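Local coordinates for uncharacterized protein Atu1735 (Agrobacterium tumefaciens, PDB 2PPX) that is of unknown function but, as a helix-turn-helix protein resembling the XRE family, probably binds DNA as a transcriptional regulator, at residues A[55-58]-A[59-63]. Sequence-based numbering, arbitrary orientation. Where two conformers were deposited one is given.
Sequences IPLG and TLRDW. With SO4 (sulfate ion), chain C.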
loop_
_atom_site.group_PDB
_atom_site.type_symbol
_atom_site.label_atom_id
_atom_site.label_comp_id
_atom_site.label_asym_id
_atom_site.label_seq_id
_atom_site.Cartn_x
_atom_site.Cartn_y
_atom_site.Cartn_z
ATOM N N ILE A 55 -4.428 3.610 -11.833
ATOM C CA ILE A 55 -3.695 4.125 -10.667
ATOM C C ILE A 55 -4.526 5.288 -10.103
ATOM O O ILE A 55 -4.770 6.257 -10.799
ATOM C CB ILE A 55 -2.302 4.588 -11.041
ATOM C CG1 ILE A 55 -1.471 3.391 -11.596
ATOM C CG2 ILE A 55 -1.580 5.254 -9.834
ATOM C CD1 ILE A 55 -0.268 3.821 -12.355
ATOM N N PRO A 56 -4.974 5.175 -8.854
ATOM C CA PRO A 56 -5.866 6.220 -8.291
ATOM C C PRO A 56 -5.158 7.586 -8.387
ATOM O O PRO A 56 -3.936 7.679 -8.275
ATOM C CB PRO A 56 -6.063 5.777 -6.825
ATOM C CG PRO A 56 -5.767 4.298 -6.839
ATOM C CD PRO A 56 -4.654 4.119 -7.875
ATOM N N LEU A 57 -5.920 8.608 -8.725
ATOM C CA LEU A 57 -5.367 9.887 -9.120
ATOM C C LEU A 57 -4.554 10.569 -7.994
ATOM O O LEU A 57 -3.548 11.178 -8.272
ATOM C CB LEU A 57 -6.517 10.793 -9.555
ATOM C CG LEU A 57 -6.214 12.192 -10.049
ATOM C CD1 LEU A 57 -5.181 12.189 -11.253
ATOM C CD2 LEU A 57 -7.538 12.852 -10.427
ATOM N N GLY A 58 -5.024 10.481 -6.752
ATOM C CA GLY A 58 -4.319 11.090 -5.626
ATOM C C GLY A 58 -2.965 10.445 -5.420
ATOM O O GLY A 58 -1.974 11.134 -5.267
ATOM N N THR A 59 -2.918 9.117 -5.443
ATOM C CA THR A 59 -1.627 8.486 -5.304
ATOM C C THR A 59 -0.662 8.755 -6.496
ATOM O O THR A 59 0.534 8.952 -6.257
ATOM C CB THR A 59 -1.734 7.016 -4.823
ATOM O OG1 THR A 59 -0.506 6.647 -4.196
ATOM C CG2 THR A 59 -2.067 6.053 -5.963
ATOM N N LEU A 60 -1.162 8.824 -7.727
ATOM C CA LEU A 60 -0.366 9.258 -8.879
ATOM C C LEU A 60 0.245 10.630 -8.538
ATOM O O LEU A 60 1.445 10.833 -8.702
ATOM C CB LEU A 60 -1.240 9.351 -10.153
ATOM C CG LEU A 60 -0.564 9.764 -11.483
ATOM C CD1 LEU A 60 -1.390 9.248 -12.696
ATOM C CD2 LEU A 60 -0.501 11.271 -11.559
ATOM N N ARG A 61 -0.592 11.554 -8.058
ATOM C CA ARG A 61 -0.127 12.900 -7.731
ATOM C C ARG A 61 0.912 12.843 -6.597
ATOM O O ARG A 61 1.924 13.543 -6.664
ATOM C CB ARG A 61 -1.312 13.822 -7.374
ATOM C CG ARG A 61 -2.086 14.249 -8.641
ATOM C CD ARG A 61 -3.442 14.837 -8.295
ATOM N NE ARG A 61 -4.068 15.349 -9.507
ATOM C CZ ARG A 61 -5.359 15.661 -9.622
ATOM N NH1 ARG A 61 -6.191 15.488 -8.595
ATOM N NH2 ARG A 61 -5.816 16.136 -10.778
ATOM N N ASP A 62 0.675 11.988 -5.592
ATOM C CA ASP A 62 1.677 11.852 -4.523
ATOM C C ASP A 62 3.021 11.395 -5.093
ATOM O O ASP A 62 4.058 11.920 -4.696
ATOM C CB ASP A 62 1.266 10.862 -3.441
ATOM C CG ASP A 62 0.218 11.400 -2.494
ATOM O OD1 ASP A 62 0.075 12.650 -2.328
ATOM O OD2 ASP A 62 -0.433 10.530 -1.836
ATOM N N TRP A 63 3.002 10.403 -5.973
ATOM C CA TRP A 63 4.237 9.885 -6.544
ATOM C C TRP A 63 4.963 10.988 -7.356
ATOM O O TRP A 63 6.187 11.186 -7.209
ATOM C CB TRP A 63 4.004 8.631 -7.395
ATOM C CG TRP A 63 3.451 7.441 -6.660
ATOM C CD1 TRP A 63 3.369 7.257 -5.291
ATOM C CD2 TRP A 63 2.864 6.279 -7.257
ATOM N NE1 TRP A 63 2.773 6.052 -5.031
ATOM C CE2 TRP A 63 2.485 5.418 -6.207
ATOM C CE3 TRP A 63 2.665 5.870 -8.580
ATOM C CZ2 TRP A 63 1.868 4.179 -6.434
ATOM C CZ3 TRP A 63 2.077 4.629 -8.810
ATOM C CH2 TRP A 63 1.668 3.810 -7.732
HETATM S S SO4 C . -9.734 16.181 -9.180
HETATM O O1 SO4 C . -8.801 16.746 -10.161
HETATM O O2 SO4 C . -10.606 15.202 -9.836
HETATM O O3 SO4 C . -9.017 15.520 -8.095
HETATM O O4 SO4 C . -10.527 17.253 -8.591
#
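One face of the R61 guanidinium lies against L57, whose CG sits 3.5 Å above the plane over its centre, while a sulfate ion, probably from the crystallisation liquor, meets the edge. At the W63 ring, T59 O lies 3.3 Å above the plane, offset toward the rim, and I55 CG2 approaches obliquely. R61 NH1 donates to sulfate O3 at 2.9 Å and NH2 to O1 at 3.1 Å; R67 of the second subunit binds the same ion. R61 NH2 also forms a salt bridge with E47, and NE bonds Q46, tying helix 57-64 to helix 46-53. These two helices form the helix-turn-helix, in which the second is normally the recognition helix, so the sulfate may mimic a DNA backbone phosphate. Leucine suits the place beside R61 because its branched end offers a broad apolar surface to the flat cation; the arginine chain, extended from CG to NE, lays the guanidinium over it.

On the inner side, I55 lies before the helix, its CG2 3.8 Å from W63 CZ3. With CG2 anti to the backbone N, this branch reaches L60 CB as well, and I35 and F49 complete the apolar core. P56 holds the N-cap position: its rigid ring restricts phi, which suits the turn into the helix, and its carbonyl receives L60 N in a nearly straight bond (169°). The ring offers no acceptor to the first N-H groups; D62 of the second subunit accepts those of G58 and T59, and D62 here does the same in return. Lacking a side chain, G58 probably lets that carboxylate come close. The first turn continues with R61 N to L57 O, then D62 N to G58 O at 2.8 Å.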